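Long-range contacts in putative invasin (Yersinia pseudotuberculosis IP 31758, PDB 5N40), which is a bacterial adhesin that probably mediates attachment to host cells through a C-terminal domain with a C-type lectin-like fold: residues G5-T10 with L33-S38; Q197-A202 with M209-V214; V242-P247 with N347-L352; G320-V325 with N339-G344. The protein carries 1 engineered substitution. All blocks are in the same frame, centred on the assembly; numbering follows the deposited sequence.

Contact 1: G5-T10 with L33-S38; sequences GNLSTT and LTLRDS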
loop_
_atom_site.group_PDB
_atom_site.type_symbol
_atom_site.label_atom_id
_atom_site.label_comp_id
_atom_site.label_asym_id
_atom_site.label_seq_id
_atom_site.Cartn_x
_atom_site.Cartn_y
_atom_site.Cartn_z
ATOM N N GLY A 5 58.472 -15.591 -5.918
ATOM C CA GLY A 5 57.877 -16.163 -7.112
ATOM C C GLY A 5 57.534 -17.631 -7.021
ATOM O O GLY A 5 57.184 -18.233 -8.042
ATOM N N ASN A 6 57.617 -18.230 -5.834
ATOM C CA ASN A 6 57.354 -19.653 -5.685
ATOM C C ASN A 6 55.886 -19.970 -5.431
ATOM O O ASN A 6 55.478 -21.115 -5.647
ATOM C CB ASN A 6 58.200 -20.234 -4.547
ATOM C CG ASN A 6 57.889 -19.600 -3.204
ATOM O OD1 ASN A 6 57.738 -18.382 -3.100
ATOM N ND2 ASN A 6 57.791 -20.429 -2.166
ATOM N N LEU A 7 55.082 -18.997 -4.998
ATOM C CA LEU A 7 53.662 -19.245 -4.756
ATOM C C LEU A 7 52.937 -19.443 -6.084
ATOM O O LEU A 7 52.978 -18.572 -6.960
ATOM C CB LEU A 7 53.041 -18.086 -3.975
ATOM C CG LEU A 7 53.681 -17.721 -2.631
ATOM C CD1 LEU A 7 52.905 -16.609 -1.953
ATOM C CD2 LEU A 7 53.797 -18.934 -1.709
ATOM N N SER A 8 52.263 -20.581 -6.233
ATOM C CA SER A 8 51.578 -20.923 -7.475
ATOM C C SER A 8 50.094 -20.609 -7.346
ATOM O O SER A 8 49.428 -21.111 -6.436
ATOM C CB SER A 8 51.764 -22.397 -7.823
ATOM O OG SER A 8 50.901 -22.762 -8.892
ATOM N N THR A 9 49.577 -19.790 -8.262
ATOM C CA THR A 9 48.152 -19.483 -8.256
ATOM C C THR A 9 47.316 -20.617 -8.830
ATOM O O THR A 9 46.096 -20.625 -8.640
ATOM C CB THR A 9 47.886 -18.186 -9.031
ATOM O OG1 THR A 9 48.321 -18.325 -10.387
ATOM C CG2 THR A 9 48.627 -17.028 -8.394
ATOM N N THR A 10 47.941 -21.576 -9.518
ATOM C CA THR A 10 47.230 -22.725 -10.066
ATOM C C THR A 10 47.263 -23.932 -9.131
ATOM O O THR A 10 46.282 -24.679 -9.056
ATOM C CB THR A 10 47.820 -23.113 -11.427
ATOM O OG1 THR A 10 49.233 -23.324 -11.297
ATOM C CG2 THR A 10 47.562 -22.024 -12.449
ATOM N N LEU A 33 42.547 -21.764 2.547
ATOM C CA LEU A 33 43.597 -21.639 1.552
ATOM C C LEU A 33 44.521 -22.837 1.661
ATOM O O LEU A 33 45.011 -23.148 2.748
ATOM C CB LEU A 33 44.401 -20.356 1.762
ATOM C CG LEU A 33 45.666 -20.209 0.918
ATOM C CD1 LEU A 33 45.327 -19.966 -0.552
ATOM C CD2 LEU A 33 46.550 -19.093 1.471
ATOM N N THR A 34 44.770 -23.489 0.530
ATOM C CA THR A 34 45.812 -24.507 0.407
ATOM C C THR A 34 46.930 -23.855 -0.397
ATOM O O THR A 34 46.809 -23.685 -1.611
ATOM C CB THR A 34 45.272 -25.765 -0.257
ATOM O OG1 THR A 34 44.161 -26.248 0.513
ATOM C CG2 THR A 34 46.363 -26.856 -0.349
ATOM N N LEU A 35 47.997 -23.453 0.293
ATOM C CA LEU A 35 49.059 -22.656 -0.305
ATOM C C LEU A 35 50.163 -23.578 -0.805
ATOM O O LEU A 35 50.759 -24.329 -0.025
ATOM C CB LEU A 35 49.600 -21.647 0.707
ATOM C CG LEU A 35 50.576 -20.600 0.165
ATOM C CD1 LEU A 35 49.934 -19.754 -0.923
ATOM C CD2 LEU A 35 51.092 -19.712 1.289
ATOM N N ARG A 36 50.429 -23.527 -2.106
ATOM C CA ARG A 36 51.337 -24.465 -2.754
ATOM C C ARG A 36 52.286 -23.709 -3.668
ATOM O O ARG A 36 51.932 -22.664 -4.225
ATOM C CB ARG A 36 50.565 -25.518 -3.559
ATOM C CG ARG A 36 49.666 -26.411 -2.708
ATOM C CD ARG A 36 50.505 -27.397 -1.887
ATOM N NE ARG A 36 49.715 -28.302 -1.047
ATOM C CZ ARG A 36 49.353 -28.053 0.210
ATOM N NH1 ARG A 36 49.676 -26.905 0.800
ATOM N NH2 ARG A 36 48.646 -28.951 0.883
ATOM N N ASP A 37 53.502 -24.235 -3.802
ATOM C CA ASP A 37 54.468 -23.648 -4.713
ATOM C C ASP A 37 54.344 -24.302 -6.090
ATOM O O ASP A 37 53.454 -25.117 -6.344
ATOM C CB ASP A 37 55.889 -23.736 -4.138
ATOM C CG ASP A 37 56.438 -25.168 -4.059
ATOM O OD1 ASP A 37 55.903 -26.084 -4.709
ATOM O OD2 ASP A 37 57.434 -25.369 -3.327
ATOM N N SER A 38 55.232 -23.910 -7.007
ATOM C CA SER A 38 55.145 -24.373 -8.388
ATOM C C SER A 38 55.410 -25.866 -8.520
ATOM O O SER A 38 55.100 -26.443 -9.568
ATOM C CB SER A 38 56.133 -23.600 -9.257
ATOM O OG SER A 38 57.456 -23.787 -8.791
#
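Backbone pairing with a small leucine contact beside it joins Leu-7 and Ser-8, in the loop ahead of strand 13-22, to residues Leu-35 to Ser-38, which follow on from strand 28-34. The firm bond runs from Ser-8 N to Arg-36 O, 2.9 Å long and nearly straight (169° at the hydrogen), with the donor in the carbonyl plane. Beyond it, Ser-38 N makes a weak bond to Asn-6 O, whose position is doubtful. Leu-7 starts away from the partner, but its CD2 comes back to lie 4.0 Å from Leu-35 CD1 and about as near Leu-35 CD2, against the forked end. CG of Leu-35 is anti to its backbone N (chi1 -171°), 4.1 Å from Leu-7 CD2. Leu-92 of strand 90-102 touches both side chains, so leucine suits both buried places. Serine suits position 8 because its short hydroxyl, OG, accepts a hydrogen bond from Asn-11 N; Ser-8 CB lies 3.5 Å from Asp-37 O. Asp-37 uses OD1 to accept from Asn-39 N and Asn-41 N, the first of these being an Asx turn that fixes the loop. Arg-36 folds back, its NH1 2.9 Å from Leu-35 O and also bonded to Ser-65 O, with Thr-34 CG2 over the guanidinium centre. The lead-in packs beside a strand of a beta sandwich, consistent with the immunoglobulin-like E-set fold of invasin domains.

Contact 2: Q197-A202 with M209-V214; sequences QTTLRA and MENTNV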
loop_
_atom_site.group_PDB
_atom_site.type_symbol
_atom_site.label_atom_id
_atom_site.label_comp_id
_atom_site.label_asym_id
_atom_site.label_seq_id
_atom_site.Cartn_x
_atom_site.Cartn_y
_atom_site.Cartn_z
ATOM N N GLN A 197 -11.586 -1.407 -0.889
ATOM C CA GLN A 197 -10.679 -2.031 0.060
ATOM C C GLN A 197 -9.639 -2.805 -0.738
ATOM O O GLN A 197 -9.991 -3.714 -1.497
ATOM C CB GLN A 197 -11.442 -2.963 1.000
ATOM C CG GLN A 197 -10.587 -3.753 1.968
ATOM C CD GLN A 197 -11.319 -4.949 2.542
ATOM O OE1 GLN A 197 -11.178 -6.080 2.055
ATOM N NE2 GLN A 197 -12.087 -4.717 3.588
ATOM N N THR A 198 -8.374 -2.433 -0.577
ATOM C CA THR A 198 -7.279 -3.037 -1.320
ATOM C C THR A 198 -6.454 -3.901 -0.378
ATOM O O THR A 198 -6.053 -3.449 0.698
ATOM C CB THR A 198 -6.399 -1.965 -1.964
ATOM O OG1 THR A 198 -7.202 -1.145 -2.825
ATOM C CG2 THR A 198 -5.263 -2.605 -2.777
ATOM N N THR A 199 -6.198 -5.137 -0.786
ATOM C CA THR A 199 -5.315 -6.018 -0.034
ATOM C C THR A 199 -3.909 -5.851 -0.589
ATOM O O THR A 199 -3.653 -6.166 -1.757
ATOM C CB THR A 199 -5.770 -7.471 -0.133
ATOM O OG1 THR A 199 -7.107 -7.592 0.364
ATOM C CG2 THR A 199 -4.839 -8.371 0.672
ATOM N N LEU A 200 -3.009 -5.338 0.238
ATOM C CA LEU A 200 -1.600 -5.210 -0.106
ATOM C C LEU A 200 -0.816 -6.356 0.516
ATOM O O LEU A 200 -0.959 -6.630 1.711
ATOM C CB LEU A 200 -1.033 -3.882 0.388
ATOM C CG LEU A 200 -1.514 -2.639 -0.369
ATOM C CD1 LEU A 200 -1.005 -1.381 0.297
ATOM C CD2 LEU A 200 -1.051 -2.689 -1.826
ATOM N N ARG A 201 0.019 -7.007 -0.283
ATOM C CA ARG A 201 0.881 -8.078 0.216
ATOM C C ARG A 201 2.322 -7.586 0.287
ATOM O O ARG A 201 2.891 -7.146 -0.717
ATOM C CB ARG A 201 0.794 -9.322 -0.662
ATOM C CG ARG A 201 1.610 -10.483 -0.118
ATOM C CD ARG A 201 1.157 -11.774 -0.737
ATOM N NE ARG A 201 1.514 -11.860 -2.146
ATOM C CZ ARG A 201 1.226 -12.902 -2.915
ATOM N NH1 ARG A 201 0.565 -13.930 -2.408
ATOM N NH2 ARG A 201 1.590 -12.913 -4.188
ATOM N N ALA A 202 2.897 -7.648 1.480
ATOM C CA ALA A 202 4.315 -7.401 1.678
ATOM C C ALA A 202 5.071 -8.707 1.483
ATOM O O ALA A 202 4.717 -9.721 2.084
ATOM C CB ALA A 202 4.565 -6.843 3.079
ATOM N N MET A 209 5.778 -13.739 3.220
ATOM C CA MET A 209 4.804 -12.706 2.888
ATOM C C MET A 209 3.771 -12.564 3.997
ATOM O O MET A 209 3.576 -13.461 4.820
ATOM C CB MET A 209 4.070 -13.023 1.578
ATOM C CG MET A 209 4.974 -13.389 0.419
ATOM S SD MET A 209 4.050 -14.008 -0.993
ATOM C CE MET A 209 3.254 -15.457 -0.339
ATOM N N GLU A 210 3.082 -11.425 3.982
ATOM C CA GLU A 210 1.948 -11.182 4.862
ATOM C C GLU A 210 1.091 -10.105 4.213
ATOM O O GLU A 210 1.614 -9.238 3.509
ATOM C CB GLU A 210 2.399 -10.754 6.266
ATOM C CG GLU A 210 1.260 -10.555 7.252
ATOM C CD GLU A 210 0.385 -11.783 7.377
ATOM O OE1 GLU A 210 -0.541 -11.953 6.552
ATOM O OE2 GLU A 210 0.645 -12.598 8.289
ATOM N N ASN A 211 -0.226 -10.178 4.449
ATOM C CA ASN A 211 -1.214 -9.294 3.837
ATOM C C ASN A 211 -1.800 -8.324 4.854
ATOM O O ASN A 211 -1.888 -8.623 6.048
ATOM C CB ASN A 211 -2.387 -10.080 3.237
ATOM C CG ASN A 211 -1.986 -10.951 2.071
ATOM O OD1 ASN A 211 -1.037 -10.656 1.357
ATOM N ND2 ASN A 211 -2.734 -12.027 1.858
ATOM N N THR A 212 -2.253 -7.175 4.353
ATOM C CA THR A 212 -3.061 -6.259 5.148
ATOM C C THR A 212 -4.008 -5.522 4.212
ATOM O O THR A 212 -3.710 -5.333 3.031
ATOM C CB THR A 212 -2.196 -5.258 5.933
ATOM O OG1 THR A 212 -2.921 -4.763 7.066
ATOM C CG2 THR A 212 -1.758 -4.079 5.052
ATOM N N ASN A 213 -5.150 -5.101 4.750
ATOM C CA ASN A 213 -6.152 -4.390 3.973
ATOM C C ASN A 213 -6.082 -2.899 4.256
ATOM O O ASN A 213 -5.911 -2.479 5.406
ATOM C CB ASN A 213 -7.558 -4.904 4.285
ATOM C CG ASN A 213 -7.803 -6.294 3.749
ATOM O OD1 ASN A 213 -7.246 -6.683 2.725
ATOM N ND2 ASN A 213 -8.641 -7.053 4.439
ATOM N N VAL A 214 -6.202 -2.103 3.200
ATOM C CA VAL A 214 -6.337 -0.659 3.318
ATOM C C VAL A 214 -7.572 -0.229 2.540
ATOM O O VAL A 214 -7.826 -0.708 1.428
ATOM C CB VAL A 214 -5.076 0.080 2.823
ATOM C CG1 VAL A 214 -3.887 -0.242 3.738
ATOM C CG2 VAL A 214 -4.770 -0.279 1.370
#
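Met-209 lays its SD over one face of the Arg-201 guanidinium, 3.5 Å from Arg-201 NE and offset toward the rim; the polarisable sulphur suits a flat cation, whose NH2 is also salt-bridged to Glu-146. Glu-210 forms two backbone bonds with Ala-202, and its OE1 accepts from Asn-211 N through the anti lone pair. Asn-211 runs alongside Arg-201, pointing the same way, and packs its OD1 tightly against the aliphatic stem, 3.0 Å from Arg-201 CB. Thr-212 bonds twice through its backbone to Leu-200 and turns its branched side chain toward Val-110 and Leu-125. Asn-213 lies beside Thr-199, pointing the same way; its OD1 takes a short 2.5 Å hydrogen bond from Thr-199 OG1, while the amide stacks on that of Gln-197 with the planes 11° apart. Val-214 closes the ladder with two backbone bonds to Thr-198, and its CG2 meets Leu-200 CD1 at 4.1 Å. Leu-200, Ala-202 and Val-214 lie, with Thr-198, Glu-210 and Thr-212, on one face, where several pack on strand 123-131; Thr-199, Arg-201, Asn-211 and Asn-213 are on the other. Such an antiparallel hairpin, with one side packed on a second sheet, is characteristic of bacterial immunoglobulin-like sandwiches.

Contact 3: V242-P247 with N347-L352; sequences VTFKRP and NVSCSL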
loop_
_atom_site.group_PDB
_atom_site.type_symbol
_atom_site.label_atom_id
_atom_site.label_comp_id
_atom_site.label_asym_id
_atom_site.label_seq_id
_atom_site.Cartn_x
_atom_site.Cartn_y
_atom_site.Cartn_z
ATOM N N VAL A 242 -29.916 26.397 8.651
ATOM C CA VAL A 242 -30.758 25.386 8.025
ATOM C C VAL A 242 -29.884 24.166 7.771
ATOM O O VAL A 242 -28.786 24.293 7.220
ATOM C CB VAL A 242 -31.395 25.902 6.720
ATOM C CG1 VAL A 242 -32.356 24.866 6.133
ATOM C CG2 VAL A 242 -32.130 27.221 6.969
ATOM N N THR A 243 -30.355 22.997 8.202
ATOM C CA THR A 243 -29.601 21.752 8.102
ATOM C C THR A 243 -30.275 20.834 7.092
ATOM O O THR A 243 -31.496 20.660 7.125
ATOM C CB THR A 243 -29.494 21.060 9.464
ATOM O OG1 THR A 243 -28.757 21.896 10.366
ATOM C CG2 THR A 243 -28.779 19.716 9.348
ATOM N N PHE A 244 -29.470 20.244 6.209
ATOM C CA PHE A 244 -29.951 19.442 5.090
ATOM C C PHE A 244 -29.369 18.035 5.189
ATOM O O PHE A 244 -28.166 17.877 5.405
ATOM C CB PHE A 244 -29.543 20.068 3.750
ATOM C CG PHE A 244 -29.928 21.523 3.590
ATOM C CD1 PHE A 244 -29.144 22.537 4.141
ATOM C CD2 PHE A 244 -31.040 21.880 2.845
ATOM C CE1 PHE A 244 -29.483 23.864 3.973
ATOM C CE2 PHE A 244 -31.378 23.214 2.677
ATOM C CZ PHE A 244 -30.595 24.200 3.239
ATOM N N LYS A 245 -30.215 17.022 5.008
ATOM C CA LYS A 245 -29.783 15.626 5.075
ATOM C C LYS A 245 -29.381 15.132 3.690
ATOM O O LYS A 245 -29.981 15.516 2.680
ATOM C CB LYS A 245 -30.912 14.758 5.636
ATOM C CG LYS A 245 -30.490 13.383 6.129
ATOM C CD LYS A 245 -31.711 12.552 6.517
ATOM C CE LYS A 245 -31.334 11.322 7.326
ATOM N NZ LYS A 245 -30.294 10.501 6.631
ATOM N N ARG A 246 -28.357 14.275 3.642
ATOM C CA ARG A 246 -27.994 13.656 2.382
ATOM C C ARG A 246 -29.198 12.898 1.831
ATOM O O ARG A 246 -30.101 12.522 2.583
ATOM C CB ARG A 246 -26.809 12.704 2.560
ATOM C CG ARG A 246 -27.084 11.492 3.429
ATOM C CD ARG A 246 -26.008 10.448 3.228
ATOM N NE ARG A 246 -26.134 9.294 4.120
ATOM C CZ ARG A 246 -26.900 8.228 3.893
ATOM N NH1 ARG A 246 -27.648 8.136 2.800
ATOM N NH2 ARG A 246 -26.918 7.236 4.772
ATOM N N PRO A 247 -29.238 12.662 0.522
ATOM C CA PRO A 247 -30.297 11.811 -0.031
ATOM C C PRO A 247 -30.168 10.376 0.460
ATOM O O PRO A 247 -29.102 9.924 0.888
ATOM C CB PRO A 247 -30.087 11.905 -1.546
ATOM C CG PRO A 247 -28.685 12.363 -1.723
ATOM C CD PRO A 247 -28.362 13.205 -0.527
ATOM N N ASN A 347 -34.517 13.987 -6.428
ATOM C CA ASN A 347 -33.852 13.843 -5.143
ATOM C C ASN A 347 -34.595 14.605 -4.057
ATOM O O ASN A 347 -35.236 15.628 -4.311
ATOM C CB ASN A 347 -32.418 14.364 -5.225
ATOM C CG ASN A 347 -31.475 13.402 -5.925
ATOM O OD1 ASN A 347 -31.340 12.248 -5.525
ATOM N ND2 ASN A 347 -30.813 13.879 -6.973
ATOM N N VAL A 348 -34.484 14.110 -2.826
ATOM C CA VAL A 348 -34.998 14.813 -1.657
ATOM C C VAL A 348 -33.895 14.905 -0.609
ATOM O O VAL A 348 -33.399 13.878 -0.121
ATOM C CB VAL A 348 -36.249 14.135 -1.071
ATOM C CG1 VAL A 348 -36.719 14.864 0.178
ATOM C CG2 VAL A 348 -37.359 14.103 -2.107
ATOM N N SER A 349 -33.509 16.134 -0.285
ATOM C CA SER A 349 -32.716 16.440 0.899
ATOM C C SER A 349 -33.665 16.988 1.952
ATOM O O SER A 349 -34.264 18.058 1.772
ATOM C CB SER A 349 -31.611 17.442 0.583
ATOM O OG SER A 349 -30.945 17.846 1.771
ATOM N N CYS A 350 -33.802 16.256 3.046
ATOM C CA CYS A 350 -34.730 16.635 4.098
ATOM C C CYS A 350 -34.157 17.780 4.928
ATOM O O CYS A 350 -32.944 17.867 5.147
ATOM C CB CYS A 350 -35.031 15.424 4.982
ATOM S SG CYS A 350 -35.952 14.083 4.121
ATOM N N SER A 351 -35.040 18.674 5.369
ATOM C CA SER A 351 -34.673 19.752 6.275
ATOM C C SER A 351 -34.825 19.253 7.704
ATOM O O SER A 351 -35.884 18.734 8.075
ATOM C CB SER A 351 -35.550 20.986 6.031
ATOM O OG SER A 351 -35.124 22.083 6.820
ATOM N N LEU A 352 -33.764 19.386 8.496
ATOM C CA LEU A 352 -33.732 18.792 9.830
ATOM C C LEU A 352 -33.805 19.839 10.937
ATOM O O LEU A 352 -34.114 21.012 10.708
ATOM C CB LEU A 352 -32.463 17.951 10.006
ATOM C CG LEU A 352 -32.146 16.944 8.898
ATOM C CD1 LEU A 352 -30.846 16.240 9.224
ATOM C CD2 LEU A 352 -33.274 15.944 8.718
ATOM O OXT LEU A 352 -33.556 19.526 12.101
HETATM O O HOH W 1 -33.243 22.763 9.029
HETATM O O HOH W 2 -32.737 13.463 2.764
#
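Leu-352, the last residue, crosses Thr-243 at about a right angle, its CD1 4.0 Å from Thr-243 CG2. The same methyl lies 3.9 Å from Lys-245 CB, so the leucine end rests on two aliphatic surfaces of strand 242-245. The backbones pair as well: Leu-352 N donates to Thr-243 O and Lys-245 N to Cys-350 O, each at 2.9 Å, on either side of the Phe-244–Ser-351 bridge. In C-type lectin-like folds the first and last parts of the domain typically come together in this way, and Cys-350, disulfide-bonded to Cys-279, ties the terminal segment to the region after helix 272-278. Ser-349 has OG anti to its own N (chi1 173°). From there this short, buried side chain gives its proton to the nearby carbonyl Lys-245 O, 2.7 Å from OG, with the donor tilted 28° from the carbonyl plane; OG also sits at the edge of the Phe-244 ring. Phe-244 itself packs on Leu-287 and Leu-290 of helix 284-293, an apolar place suited to a large ring. One water accepts from Thr-243 N and donates to Leu-352 O over 2.6 Å, linking strand to carboxylate. A second water accepts from Cys-350 N and lies 2.8 Å from Arg-246 O.

Contact 4: G320-V325 with N339-G344; sequences GQHFYV and NGDVDG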
loop_
_atom_site.group_PDB
_atom_site.type_symbol
_atom_site.label_atom_id
_atom_site.label_comp_id
_atom_site.label_asym_id
_atom_site.label_seq_id
_atom_site.Cartn_x
_atom_site.Cartn_y
_atom_site.Cartn_z
ATOM N N GLY A 320 -50.078 23.502 -8.604
ATOM C CA GLY A 320 -49.752 22.111 -8.846
ATOM C C GLY A 320 -48.315 21.818 -9.223
ATOM O O GLY A 320 -48.020 20.680 -9.609
ATOM N N GLN A 321 -47.412 22.794 -9.129
ATOM C CA GLN A 321 -46.003 22.565 -9.428
ATOM C C GLN A 321 -45.131 23.320 -8.437
ATOM O O GLN A 321 -45.338 24.515 -8.206
ATOM C CB GLN A 321 -45.652 22.999 -10.858
ATOM C CG GLN A 321 -46.470 22.311 -11.939
ATOM C CD GLN A 321 -46.349 20.799 -11.900
ATOM O OE1 GLN A 321 -45.325 20.252 -11.487
ATOM N NE2 GLN A 321 -47.405 20.116 -12.323
ATOM N N HIS A 322 -44.149 22.625 -7.868
ATOM C CA HIS A 322 -43.182 23.230 -6.966
ATOM C C HIS A 322 -41.812 23.284 -7.625
ATOM O O HIS A 322 -41.429 22.387 -8.383
ATOM C CB HIS A 322 -43.085 22.456 -5.648
ATOM C CG HIS A 322 -44.333 22.495 -4.825
ATOM N ND1 HIS A 322 -45.474 21.802 -5.167
ATOM C CD2 HIS A 322 -44.618 23.136 -3.666
ATOM C CE1 HIS A 322 -46.408 22.016 -4.257
ATOM N NE2 HIS A 322 -45.912 22.821 -3.335
ATOM N N PHE A 323 -41.072 24.348 -7.320
ATOM C CA PHE A 323 -39.723 24.491 -7.840
ATOM C C PHE A 323 -38.857 23.315 -7.411
ATOM O O PHE A 323 -38.985 22.806 -6.298
ATOM C CB PHE A 323 -39.081 25.781 -7.335
ATOM C CG PHE A 323 -39.695 27.033 -7.895
ATOM C CD1 PHE A 323 -39.433 27.426 -9.197
ATOM C CD2 PHE A 323 -40.508 27.829 -7.109
ATOM C CE1 PHE A 323 -39.988 28.585 -9.713
ATOM C CE2 PHE A 323 -41.065 28.987 -7.620
ATOM C CZ PHE A 323 -40.801 29.363 -8.921
ATOM N N TYR A 324 -37.964 22.906 -8.304
ATOM C CA TYR A 324 -36.861 22.024 -7.975
ATOM C C TYR A 324 -35.566 22.773 -8.261
ATOM O O TYR A 324 -35.553 23.769 -8.991
ATOM C CB TYR A 324 -36.948 20.710 -8.767
ATOM C CG TYR A 324 -37.221 20.860 -10.254
ATOM C CD1 TYR A 324 -36.207 21.218 -11.135
ATOM C CD2 TYR A 324 -38.486 20.612 -10.781
ATOM C CE1 TYR A 324 -36.447 21.338 -12.492
ATOM C CE2 TYR A 324 -38.732 20.729 -12.136
ATOM C CZ TYR A 324 -37.708 21.090 -12.987
ATOM O OH TYR A 324 -37.936 21.213 -14.341
ATOM N N VAL A 325 -34.469 22.311 -7.666
ATOM C CA VAL A 325 -33.196 23.016 -7.743
ATOM C C VAL A 325 -32.122 22.078 -8.285
ATOM O O VAL A 325 -31.988 20.939 -7.823
ATOM C CB VAL A 325 -32.779 23.581 -6.375
ATOM C CG1 VAL A 325 -31.509 24.406 -6.513
ATOM C CG2 VAL A 325 -33.902 24.427 -5.770
ATOM N N ASN A 339 -45.775 17.602 -15.869
ATOM C CA ASN A 339 -46.340 17.460 -14.532
ATOM C C ASN A 339 -45.268 17.004 -13.547
ATOM O O ASN A 339 -45.334 15.888 -13.020
ATOM C CB ASN A 339 -47.515 16.482 -14.549
ATOM C CG ASN A 339 -48.401 16.611 -13.322
ATOM O OD1 ASN A 339 -48.164 17.451 -12.453
ATOM N ND2 ASN A 339 -49.431 15.777 -13.246
ATOM N N GLY A 340 -44.288 17.873 -13.282
ATOM C CA GLY A 340 -43.129 17.464 -12.499
ATOM C C GLY A 340 -43.483 16.985 -11.105
ATOM O O GLY A 340 -42.853 16.064 -10.578
ATOM N N ASP A 341 -44.487 17.605 -10.480
ATOM C CA ASP A 341 -44.816 17.266 -9.099
ATOM C C ASP A 341 -45.273 15.821 -8.963
ATOM O O ASP A 341 -45.062 15.202 -7.914
ATOM C CB ASP A 341 -45.906 18.194 -8.561
ATOM C CG ASP A 341 -45.347 19.423 -7.865
ATOM O OD1 ASP A 341 -44.227 19.864 -8.209
ATOM O OD2 ASP A 341 -46.039 19.941 -6.961
ATOM N N VAL A 342 -45.905 15.273 -9.993
ATOM C CA VAL A 342 -46.510 13.947 -9.926
ATOM C C VAL A 342 -45.625 12.897 -10.584
ATOM O O VAL A 342 -45.374 11.838 -10.008
ATOM C CB VAL A 342 -47.916 13.976 -10.568
ATOM C CG1 VAL A 342 -48.488 12.572 -10.691
ATOM C CG2 VAL A 342 -48.857 14.858 -9.757
ATOM N N ASP A 343 -45.155 13.169 -11.802
ATOM C CA ASP A 343 -44.395 12.189 -12.569
ATOM C C ASP A 343 -42.890 12.286 -12.356
ATOM O O ASP A 343 -42.169 11.345 -12.711
ATOM C CB ASP A 343 -44.693 12.346 -14.064
ATOM C CG ASP A 343 -46.161 12.167 -14.388
ATOM O OD1 ASP A 343 -46.864 11.489 -13.610
ATOM O OD2 ASP A 343 -46.611 12.703 -15.421
ATOM N N GLY A 344 -42.402 13.392 -11.793
ATOM C CA GLY A 344 -40.970 13.559 -11.580
ATOM C C GLY A 344 -40.485 12.743 -10.397
ATOM O O GLY A 344 -41.058 12.806 -9.304
HETATM O O HOH W 3 -41.815 19.721 -9.426
#
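At the edge of the His-322 ring, near its plane, lies the Asp-341 carboxylate, turned only 16° from the ring. His-322 ND1 donates to Asp-341 OD2 over 2.6 Å (160° at the hydrogen), meeting the syn lone pair. The other carboxylate oxygen, OD1, accepts from His-322 N at 2.8 Å from the syn side, though tilted from the carboxylate plane, so one aspartate grips both backbone and ring of the histidine and fixes the ring's rotation. A water that lies in plane at the edge of the Tyr-324 ring is 2.7 Å from Asp-341 OD1. Further along, the amides of Gln-321 and Asn-339 are steeply turned against each other, with Gln-321 NE2 donating to Asn-339 OD1 over 2.8 Å. Gln-321 OE1 accepts from Asp-341 N at 3.0 Å, on a lone pair. Glutamine suits the place because its amide can donate and accept at once, and its bend at chi2 (-58°) turns CD toward the helix start. Asn-339, at the N-cap position, makes no capping bond with its side chain. The arrangement is a His-carboxylate hydrogen bond, beside which Gln-321 joins strand 321-325 to the first turn of helix 340-343 in the C-type lectin-like adhesion domain.

The four contacts follow the elongated chain from end to end. Contact 1 is in the invasin domain at the N-terminal end, contact 2 in the next immunoglobulin-like domain near the chain's centre, and contacts 3 and 4 in the terminal adhesion domain. Centres of contacts 1 and 2 are about 56 Å apart, those of 2 and 3 about 38 Å, and those of 1 and 4 about 103 Å, so the first two domains could hold the lectin-like domain well away from the N-terminal end. Contacts 3 and 4 are about 17 Å apart between centres; contact 4 is nested in the loop that contact 3 closes, and residues 339-344 run almost directly into 347-352.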